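Side-chain contacts in dinoflagellate luciferase (Lingulodinium polyedrum, PDB 1VPR), which catalyses the oxidation of dinoflagellate luciferin by O2 with emission of blue light, this chain being the third of three homologous luciferase domains: residues R104-C107 against F108-Q112; L254-E257 against Y258-I261; Y303-V306 against S307-P310; Q318-D321 against Y322-L325. All coordinates share one frame; numbering follows the deposited sequence.

Interaction 1 (R104-C107 against F108-Q112); sequences RTLC and FNNFQ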
loop_
_atom_site.group_PDB
_atom_site.type_symbol
_atom_site.label_atom_id
_atom_site.label_comp_id
_atom_site.label_asym_id
_atom_site.label_seq_id
_atom_site.Cartn_x
_atom_site.Cartn_y
_atom_site.Cartn_z
ATOM N N ARG A 104 -14.980 6.154 -17.305
ATOM C CA ARG A 104 -15.721 7.170 -16.566
ATOM C C ARG A 104 -16.465 6.585 -15.373
ATOM O O ARG A 104 -17.362 7.222 -14.828
ATOM C CB ARG A 104 -16.715 7.887 -17.505
ATOM C CG ARG A 104 -16.068 8.545 -18.740
ATOM C CD ARG A 104 -14.912 9.469 -18.371
ATOM N NE ARG A 104 -14.217 9.944 -19.568
ATOM C CZ ARG A 104 -12.956 10.380 -19.591
ATOM N NH1 ARG A 104 -12.233 10.411 -18.472
ATOM N NH2 ARG A 104 -12.409 10.772 -20.742
ATOM N N THR A 105 -16.093 5.380 -14.958
ATOM C CA THR A 105 -16.766 4.753 -13.817
ATOM C C THR A 105 -15.919 4.811 -12.555
ATOM O O THR A 105 -16.214 4.117 -11.586
ATOM C CB THR A 105 -17.091 3.251 -14.082
ATOM O OG1 THR A 105 -15.864 2.521 -14.182
ATOM C CG2 THR A 105 -17.886 3.064 -15.408
ATOM N N LEU A 106 -14.874 5.632 -12.555
ATOM C CA LEU A 106 -14.000 5.732 -11.380
ATOM C C LEU A 106 -14.656 6.359 -10.162
ATOM O O LEU A 106 -15.572 7.177 -10.283
ATOM C CB LEU A 106 -12.743 6.514 -11.718
ATOM C CG LEU A 106 -11.814 5.760 -12.639
ATOM C CD1 LEU A 106 -10.778 6.737 -13.154
ATOM C CD2 LEU A 106 -11.160 4.611 -11.883
ATOM N N CYS A 107 -14.162 5.957 -8.993
ATOM C CA CYS A 107 -14.648 6.418 -7.700
ATOM C C CYS A 107 -14.560 7.922 -7.572
ATOM O O CYS A 107 -13.890 8.591 -8.363
ATOM C CB CYS A 107 -13.822 5.774 -6.572
ATOM S SG CYS A 107 -12.025 6.118 -6.742
ATOM N N PHE A 108 -15.245 8.441 -6.559
ATOM C CA PHE A 108 -15.278 9.880 -6.258
ATOM C C PHE A 108 -15.736 10.695 -7.472
ATOM O O PHE A 108 -15.300 11.828 -7.661
ATOM C CB PHE A 108 -13.897 10.372 -5.801
ATOM C CG PHE A 108 -13.493 9.889 -4.422
ATOM C CD1 PHE A 108 -12.666 8.784 -4.277
ATOM C CD2 PHE A 108 -13.955 10.543 -3.271
ATOM C CE1 PHE A 108 -12.297 8.324 -3.005
ATOM C CE2 PHE A 108 -13.592 10.091 -1.991
ATOM C CZ PHE A 108 -12.757 8.974 -1.863
ATOM N N ASN A 109 -16.625 10.109 -8.271
ATOM C CA ASN A 109 -17.124 10.757 -9.486
ATOM C C ASN A 109 -15.947 11.089 -10.390
ATOM O O ASN A 109 -15.805 12.216 -10.861
ATOM C CB ASN A 109 -17.903 12.023 -9.134
ATOM C CG ASN A 109 -19.241 11.699 -8.514
ATOM O OD1 ASN A 109 -19.996 10.879 -9.054
ATOM N ND2 ASN A 109 -19.550 12.326 -7.381
ATOM N N ASN A 110 -15.104 10.079 -10.616
ATOM C CA ASN A 110 -13.908 10.210 -11.428
ATOM C C ASN A 110 -12.979 11.224 -10.823
ATOM O O ASN A 110 -12.350 12.029 -11.532
ATOM C CB ASN A 110 -14.249 10.609 -12.848
ATOM C CG ASN A 110 -14.988 9.539 -13.566
ATOM O OD1 ASN A 110 -14.501 8.407 -13.688
ATOM N ND2 ASN A 110 -16.187 9.870 -14.045
ATOM N N PHE A 111 -12.895 11.162 -9.498
ATOM C CA PHE A 111 -12.062 12.040 -8.718
ATOM C C PHE A 111 -12.433 13.526 -8.827
ATOM O O PHE A 111 -11.647 14.388 -8.426
ATOM C CB PHE A 111 -10.597 11.809 -9.106
ATOM C CG PHE A 111 -10.129 10.387 -8.864
ATOM C CD1 PHE A 111 -9.793 9.558 -9.924
ATOM C CD2 PHE A 111 -9.994 9.902 -7.570
ATOM C CE1 PHE A 111 -9.312 8.255 -9.700
ATOM C CE2 PHE A 111 -9.513 8.591 -7.335
ATOM C CZ PHE A 111 -9.172 7.777 -8.409
ATOM N N GLN A 112 -13.632 13.820 -9.333
ATOM C CA GLN A 112 -14.065 15.224 -9.457
ATOM C C GLN A 112 -14.660 15.740 -8.150
ATOM O O GLN A 112 -14.866 16.936 -7.983
ATOM C CB GLN A 112 -15.089 15.378 -10.581
ATOM C CG GLN A 112 -14.557 14.970 -11.941
ATOM C CD GLN A 112 -15.605 15.096 -13.019
ATOM O OE1 GLN A 112 -15.598 16.054 -13.791
ATOM N NE2 GLN A 112 -16.525 14.141 -13.069
#
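A single left-handed helical turn, formed by Phe-108, Asn-109, Asn-110 and Phe-111, closes back on Leu-106 and Cys-107. All four of its residues have positive phi, and none is glycine. Two backbone bonds close it: Asn-110 N donates to Leu-106 O, and Phe-111 N donates to Cys-107 O, each at 3.0 Å. The side chain of Asn-110 reaches back to the residues before the turn. CG stands anti to the carbonyl carbon (chi1 -67°), which brings the amide over the 104-106 backbone. Its ND2 donates to Arg-104 O at 3.0 Å; that oxygen lies close to the amide plane, but ND2 sits above the carbonyl plane of Arg-104. Its OD1 accepts a weak bond from Leu-106 N, also 3.0 Å, and lies 3.2 Å from Leu-106 CB. Replacing Asn-110 by an alanine would probably leave Arg-104 O and Leu-106 N without these partners and free the incoming loop to shift. Leu-106 CD1 lies 4.0 Å from Phe-111 CE1, oblique to the ring. Both residues also touch Ile-298 of strand 297-307. Phe-108 makes a cation-pi contact with Arg-274. Cys-107 SG touches both phenylalanine rings. It meets the Phe-108 ring at its edge, 3.7 Å from CD1, and approaches the Phe-111 ring obliquely, with SG 3.6 Å from CE2.

Interaction 2 (L254-E257 against Y258-I261); sequences LPEE and YRKI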
loop_
_atom_site.group_PDB
_atom_site.type_symbol
_atom_site.label_atom_id
_atom_site.label_comp_id
_atom_site.label_asym_id
_atom_site.label_seq_id
_atom_site.Cartn_x
_atom_site.Cartn_y
_atom_site.Cartn_z
ATOM N N LEU A 254 -15.359 -1.178 1.520
ATOM C CA LEU A 254 -15.719 -2.253 0.590
ATOM C C LEU A 254 -17.246 -2.137 0.416
ATOM O O LEU A 254 -18.015 -2.915 0.961
ATOM C CB LEU A 254 -15.333 -3.612 1.206
ATOM C CG LEU A 254 -13.872 -4.109 1.138
ATOM C CD1 LEU A 254 -12.882 -3.004 1.464
ATOM C CD2 LEU A 254 -13.708 -5.266 2.109
ATOM N N PRO A 255 -17.690 -1.172 -0.398
ATOM C CA PRO A 255 -19.105 -0.901 -0.657
ATOM C C PRO A 255 -19.770 -1.766 -1.706
ATOM O O PRO A 255 -21.000 -1.731 -1.848
ATOM C CB PRO A 255 -19.058 0.544 -1.115
ATOM C CG PRO A 255 -17.848 0.470 -2.068
ATOM C CD PRO A 255 -16.841 -0.298 -1.235
ATOM N N GLU A 256 -18.966 -2.533 -2.433
ATOM C CA GLU A 256 -19.467 -3.337 -3.541
ATOM C C GLU A 256 -18.809 -4.685 -3.522
ATOM O O GLU A 256 -17.831 -4.879 -2.815
ATOM C CB GLU A 256 -19.107 -2.657 -4.848
ATOM C CG GLU A 256 -19.745 -1.317 -5.052
ATOM C CD GLU A 256 -19.062 -0.532 -6.159
ATOM O OE1 GLU A 256 -18.511 -1.152 -7.091
ATOM O OE2 GLU A 256 -19.083 0.711 -6.095
ATOM N N GLU A 257 -19.304 -5.615 -4.333
ATOM C CA GLU A 257 -18.699 -6.932 -4.312
ATOM C C GLU A 257 -17.291 -6.990 -4.891
ATOM O O GLU A 257 -16.433 -7.697 -4.361
ATOM C CB GLU A 257 -19.571 -7.940 -5.053
ATOM C CG GLU A 257 -19.021 -9.347 -5.010
ATOM C CD GLU A 257 -19.176 -10.013 -3.650
ATOM O OE1 GLU A 257 -18.556 -11.081 -3.459
ATOM O OE2 GLU A 257 -19.921 -9.481 -2.778
ATOM N N TYR A 258 -17.043 -6.245 -5.963
ATOM C CA TYR A 258 -15.752 -6.312 -6.628
ATOM C C TYR A 258 -14.895 -5.073 -6.646
ATOM O O TYR A 258 -13.944 -5.002 -7.420
ATOM C CB TYR A 258 -15.949 -6.792 -8.060
ATOM C CG TYR A 258 -16.632 -8.140 -8.147
ATOM C CD1 TYR A 258 -18.003 -8.237 -8.409
ATOM C CD2 TYR A 258 -15.920 -9.320 -7.932
ATOM C CE1 TYR A 258 -18.653 -9.487 -8.453
ATOM C CE2 TYR A 258 -16.560 -10.575 -7.976
ATOM C CZ TYR A 258 -17.928 -10.645 -8.237
ATOM O OH TYR A 258 -18.560 -11.871 -8.279
ATOM N N ARG A 259 -15.216 -4.095 -5.812
ATOM C CA ARG A 259 -14.436 -2.873 -5.781
ATOM C C ARG A 259 -14.231 -2.303 -4.391
ATOM O O ARG A 259 -15.139 -2.293 -3.573
ATOM C CB ARG A 259 -15.096 -1.779 -6.672
ATOM C CG ARG A 259 -14.299 -0.480 -6.656
ATOM C CD ARG A 259 -14.731 0.533 -7.719
ATOM N NE ARG A 259 -16.125 0.918 -7.562
ATOM C CZ ARG A 259 -16.629 2.049 -8.042
ATOM N NH1 ARG A 259 -15.842 2.897 -8.696
ATOM N NH2 ARG A 259 -17.919 2.316 -7.887
ATOM N N LYS A 260 -13.025 -1.833 -4.119
ATOM C CA LYS A 260 -12.749 -1.173 -2.848
ATOM C C LYS A 260 -12.508 0.287 -3.188
ATOM O O LYS A 260 -11.933 0.605 -4.243
ATOM C CB LYS A 260 -11.469 -1.694 -2.182
ATOM C CG LYS A 260 -11.498 -3.136 -1.739
ATOM C CD LYS A 260 -10.243 -3.383 -0.888
ATOM C CE LYS A 260 -8.953 -3.135 -1.708
ATOM N NZ LYS A 260 -7.757 -3.422 -0.888
ATOM N N ILE A 261 -12.943 1.174 -2.312
ATOM C CA ILE A 261 -12.740 2.617 -2.502
ATOM C C ILE A 261 -12.171 3.164 -1.200
ATOM O O ILE A 261 -12.678 2.882 -0.111
ATOM C CB ILE A 261 -14.060 3.353 -2.831
ATOM C CG1 ILE A 261 -14.640 2.801 -4.130
ATOM C CG2 ILE A 261 -13.786 4.863 -2.984
ATOM C CD1 ILE A 261 -15.995 3.387 -4.495
HETATM O O HOH W 1 -15.352 -4.654 -1.936
HETATM O O HOH W 2 -18.649 -4.543 -7.780
#
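Glu-256 OE2 is gripped by two nitrogens of Arg-259. Arg-259 NH2 donates to the syn lone pair of Glu-256 OE2 at 2.7 Å, and the oxygen lies close to the guanidinium plane. Arg-259 NE adds a weak bond to Glu-256 OE2 at 3.3 Å. Arg-259 NE also donates to Glu-256 OE1 at 3.2 Å. The salt bridge is therefore side-on, although the carboxylate and guanidinium planes are 52° apart. Arg-259 leaves the backbone extended and then bends at chi3 (60°), which turns the NE side to the glutamate. Its NH1 pairs with Glu-276, so the cation spans two carboxylates. Ile-261 CD1 lies over the centre of one face of the Arg-259 guanidinium, 3.8 Å above its plane.

A water joins Glu-256 O to Arg-259 O, donating to both. Further round the loop, Glu-257 CG rests on one face of the Tyr-258 ring in a CH-pi contact, 3.6 Å from the centroid. The Glu-257 carboxylate turns away to Thr-158, Lys-157 and Tyr-154. At the start of the loop, Leu-254 CD1 packs tightly against Lys-260 CG at 3.5 Å; the two chains run alongside each other. The arrangement is that of a beta hairpin: the 254-258 loop joins antiparallel strands 247-253 and 259-266 of the calycin-type beta barrel.

Interaction 3 (Y303-V306 against S307-P310); sequences YVKV and SNDP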
loop_
_atom_site.group_PDB
_atom_site.type_symbol
_atom_site.label_atom_id
_atom_site.label_comp_id
_atom_site.label_asym_id
_atom_site.label_seq_id
_atom_site.Cartn_x
_atom_site.Cartn_y
_atom_site.Cartn_z
ATOM N N TYR A 303 -2.666 -5.733 -11.759
ATOM C CA TYR A 303 -2.209 -7.028 -11.237
ATOM C C TYR A 303 -3.037 -8.117 -11.887
ATOM O O TYR A 303 -4.217 -7.903 -12.225
ATOM C CB TYR A 303 -2.464 -7.164 -9.726
ATOM C CG TYR A 303 -2.043 -5.993 -8.852
ATOM C CD1 TYR A 303 -2.878 -4.884 -8.674
ATOM C CD2 TYR A 303 -0.861 -6.041 -8.138
ATOM C CE1 TYR A 303 -2.531 -3.853 -7.782
ATOM C CE2 TYR A 303 -0.507 -5.019 -7.238
ATOM C CZ TYR A 303 -1.351 -3.935 -7.064
ATOM O OH TYR A 303 -1.018 -2.966 -6.133
ATOM N N VAL A 304 -2.443 -9.289 -12.051
ATOM C CA VAL A 304 -3.183 -10.417 -12.599
ATOM C C VAL A 304 -3.246 -11.468 -11.477
ATOM O O VAL A 304 -2.273 -11.670 -10.741
ATOM C CB VAL A 304 -2.517 -10.995 -13.882
ATOM C CG1 VAL A 304 -1.090 -11.511 -13.580
ATOM C CG2 VAL A 304 -3.380 -12.125 -14.431
ATOM N N LYS A 305 -4.395 -12.114 -11.310
ATOM C CA LYS A 305 -4.541 -13.098 -10.242
ATOM C C LYS A 305 -3.881 -14.436 -10.611
ATOM O O LYS A 305 -4.279 -15.097 -11.578
ATOM C CB LYS A 305 -6.020 -13.308 -9.922
ATOM C CG LYS A 305 -6.221 -13.771 -8.494
ATOM C CD LYS A 305 -7.647 -14.141 -8.192
ATOM C CE LYS A 305 -7.779 -14.396 -6.711
ATOM N NZ LYS A 305 -9.201 -14.700 -6.341
ATOM N N VAL A 306 -2.861 -14.831 -9.852
ATOM C CA VAL A 306 -2.163 -16.079 -10.161
ATOM C C VAL A 306 -2.629 -17.239 -9.273
ATOM O O VAL A 306 -2.394 -18.413 -9.592
ATOM C CB VAL A 306 -0.613 -15.887 -10.085
ATOM C CG1 VAL A 306 -0.159 -14.833 -11.139
ATOM C CG2 VAL A 306 -0.185 -15.435 -8.681
ATOM N N SER A 307 -3.331 -16.932 -8.185
ATOM C CA SER A 307 -3.816 -17.993 -7.296
ATOM C C SER A 307 -4.916 -17.539 -6.360
ATOM O O SER A 307 -4.905 -16.405 -5.927
ATOM C CB SER A 307 -2.672 -18.502 -6.418
ATOM O OG SER A 307 -3.135 -19.586 -5.629
ATOM N N ASN A 308 -5.853 -18.431 -6.029
ATOM C CA ASN A 308 -6.903 -18.105 -5.071
ATOM C C ASN A 308 -6.353 -18.219 -3.635
ATOM O O ASN A 308 -7.011 -17.832 -2.679
ATOM C CB ASN A 308 -8.082 -19.070 -5.198
ATOM C CG ASN A 308 -8.965 -18.762 -6.380
ATOM O OD1 ASN A 308 -9.043 -17.612 -6.827
ATOM N ND2 ASN A 308 -9.660 -19.783 -6.889
ATOM N N ASP A 309 -5.137 -18.739 -3.492
ATOM C CA ASP A 309 -4.514 -18.928 -2.192
ATOM C C ASP A 309 -3.418 -17.894 -1.934
ATOM O O ASP A 309 -2.423 -17.820 -2.681
ATOM C CB ASP A 309 -3.913 -20.341 -2.137
ATOM C CG ASP A 309 -3.371 -20.699 -0.778
ATOM O OD1 ASP A 309 -2.872 -21.835 -0.649
ATOM O OD2 ASP A 309 -3.448 -19.872 0.159
ATOM N N PRO A 310 -3.583 -17.063 -0.883
ATOM C CA PRO A 310 -2.547 -16.062 -0.609
ATOM C C PRO A 310 -1.285 -16.721 -0.040
ATOM O O PRO A 310 -0.196 -16.131 -0.076
ATOM C CB PRO A 310 -3.221 -15.151 0.411
ATOM C CG PRO A 310 -4.080 -16.128 1.195
ATOM C CD PRO A 310 -4.708 -16.919 0.055
#
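Val-306 and Ser-307 both face Arg-164 on the next strand, forming a classic beta bulge where strand 297-307 runs out. The psi of Val-306 (-15°) marks the break in the extended backbone. An ST turn follows at once: Asp-309 N donates to Ser-307 OG at 3.0 Å, and the bond is nearly straight (164°).

One side-chain bond spans the break. Lys-305 NZ donates to Asn-308 OD1 at 3.0 Å, with NZ tilted somewhat from the carbonyl plane. With chi2 to chi4 all near 180°, the lysine chain runs straight out and NZ meets the asparagine; the two side chains cross at about a right angle. On the way Lys-305 CE passes 3.6 Å from Ser-307 O and 3.5 Å from Asn-308 OD1. The ammonium group also donates to His-162 O, and weakly to Pro-160 O. These acceptor oxygens are all neutral and probably help to offset the cost of burying its charge.

Strand 297-307 lies between strands 163-169 and 285-294. Lys-305 touches Trp-165 on the first and Thr-286 on the second, while Leu-80 from a loop packs on both Lys-305 and Asn-308.

Interaction 4 (Q318-D321 against Y322-L325); sequences QSRD and YTAL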
loop_
_atom_site.group_PDB
_atom_site.type_symbol
_atom_site.label_atom_id
_atom_site.label_comp_id
_atom_site.label_asym_id
_atom_site.label_seq_id
_atom_site.Cartn_x
_atom_site.Cartn_y
_atom_site.Cartn_z
ATOM N N GLN A 318 -7.381 -4.616 13.860
ATOM C CA GLN A 318 -7.028 -3.384 14.561
ATOM C C GLN A 318 -7.504 -2.220 13.722
ATOM O O GLN A 318 -7.941 -2.392 12.571
ATOM C CB GLN A 318 -5.498 -3.263 14.711
ATOM C CG GLN A 318 -4.729 -3.235 13.396
ATOM C CD GLN A 318 -4.763 -1.892 12.694
ATOM O OE1 GLN A 318 -4.555 -0.857 13.316
ATOM N NE2 GLN A 318 -4.988 -1.904 11.373
ATOM N N SER A 319 -7.409 -1.033 14.306
ATOM C CA SER A 319 -7.743 0.194 13.594
ATOM C C SER A 319 -7.063 1.312 14.350
ATOM O O SER A 319 -6.537 1.112 15.453
ATOM C CB SER A 319 -9.263 0.427 13.496
ATOM O OG SER A 319 -9.830 0.958 14.683
ATOM N N ARG A 320 -7.027 2.483 13.725
ATOM C CA ARG A 320 -6.409 3.669 14.287
ATOM C C ARG A 320 -7.393 4.841 14.228
ATOM O O ARG A 320 -6.988 5.991 14.081
ATOM C CB ARG A 320 -5.146 4.007 13.493
ATOM C CG ARG A 320 -4.065 2.917 13.580
ATOM C CD ARG A 320 -3.641 2.690 15.028
ATOM N NE ARG A 320 -3.296 3.959 15.674
ATOM C CZ ARG A 320 -2.127 4.585 15.528
ATOM N NH1 ARG A 320 -1.158 4.065 14.755
ATOM N NH2 ARG A 320 -1.922 5.733 16.167
ATOM N N ASP A 321 -8.680 4.526 14.348
ATOM C CA ASP A 321 -9.764 5.517 14.334
ATOM C C ASP A 321 -9.658 6.549 15.469
ATOM O O ASP A 321 -10.069 7.697 15.311
ATOM C CB ASP A 321 -11.104 4.775 14.430
ATOM C CG ASP A 321 -11.326 3.843 13.242
ATOM O OD1 ASP A 321 -11.295 4.342 12.097
ATOM O OD2 ASP A 321 -11.514 2.618 13.438
ATOM N N TYR A 322 -9.139 6.147 16.621
ATOM C CA TYR A 322 -9.006 7.096 17.729
ATOM C C TYR A 322 -8.007 8.207 17.367
ATOM O O TYR A 322 -8.316 9.406 17.460
ATOM C CB TYR A 322 -8.523 6.389 18.997
ATOM C CG TYR A 322 -8.365 7.345 20.157
ATOM C CD1 TYR A 322 -9.480 7.880 20.794
ATOM C CD2 TYR A 322 -7.103 7.796 20.542
ATOM C CE1 TYR A 322 -9.350 8.857 21.792
ATOM C CE2 TYR A 322 -6.953 8.770 21.530
ATOM C CZ TYR A 322 -8.078 9.298 22.152
ATOM O OH TYR A 322 -7.922 10.256 23.131
ATOM N N THR A 323 -6.804 7.807 16.973
ATOM C CA THR A 323 -5.763 8.760 16.590
ATOM C C THR A 323 -6.184 9.595 15.384
ATOM O O THR A 323 -6.215 10.830 15.438
ATOM C CB THR A 323 -4.441 8.035 16.250
ATOM O OG1 THR A 323 -3.941 7.375 17.420
ATOM C CG2 THR A 323 -3.380 9.036 15.740
ATOM N N ALA A 324 -6.549 8.918 14.296
ATOM C CA ALA A 324 -6.931 9.603 13.075
ATOM C C ALA A 324 -8.100 10.579 13.201
ATOM O O ALA A 324 -8.083 11.632 12.556
ATOM C CB ALA A 324 -7.218 8.582 11.976
ATOM N N LEU A 325 -9.122 10.231 13.988
ATOM C CA LEU A 325 -10.267 11.118 14.168
ATOM C C LEU A 325 -10.117 11.946 15.461
ATOM O O LEU A 325 -11.045 12.649 15.876
ATOM C CB LEU A 325 -11.572 10.300 14.201
ATOM C CG LEU A 325 -11.826 9.381 12.987
ATOM C CD1 LEU A 325 -13.170 8.649 13.176
ATOM C CD2 LEU A 325 -11.855 10.230 11.685
HETATM O O HOH W 3 -5.438 5.150 17.448
#
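Arg-320 NH2 donates to Thr-323 OG1 at 2.9 Å. The hydroxyl oxygen lies at the guanidinium edge, near its plane, and the bond is fairly straight (159°). The arginine chain is bent at chi2 (-60°) and chi3 (-51°), which folds it back alongside the threonine. A water in the same plane accepts from Arg-320 NE and from Thr-323 N, both at 3.0 Å. The other end of the guanidinium, NH1, forms a salt bridge with Asp-353 and a hydrogen bond to Tyr-131 O, while Thr-323 OG1 is bonded to Leu-136 O as well. A leucine in place of Arg-320 would probably leave Asp-353 without this charged partner and the Thr-323 hydroxyl without the N-H that it accepts from.

Arg-320 is also the N-cap residue of the short helix. Its carbonyl oxygen accepts from Ala-324 N at 3.0 Å, nearly in line with the C=O bond. One step on, Leu-325 N donates to Asp-321 O at 3.0 Å. Before the helix, Ser-319 OG donates to Asp-321 OD2 at 2.7 Å, from above the carboxylate plane, and that carboxylate goes on to His-236 and to Tyr-237 N. The helical turn 321-324 sits against strand 237-241, an outermost strand of the barrel sheet, where Ala-324 and Leu-325 rest on Tyr-237 and Arg-320 on Tyr-239.

Interactions 1 and 2 touch. The left-handed turn lies beside the hairpin, with Cys-107 CB 3.7 Å and Phe-108 CE1 3.8 Å from Ile-261 CG2. Arg-259 NH1 also approaches Thr-105 O at 3.2 Å, as packing. Glu-276 serves both: it accepts from Cys-107 N and pairs with Arg-259. Interactions 2 and 3 lie on one antiparallel sheet, centres 18 Å apart, and both use the 160-162 loop. Interactions 3 and 4 touch none of the others. Nearest atoms are about 9 Å apart between 2 and 3, 12 Å between 2 and 4, and 14 Å between 1 and 4. In calycins the ligand usually lies inside the barrel; these contacts, centred 17 to 20 Å from the chain centre, are structural packing on or beside it.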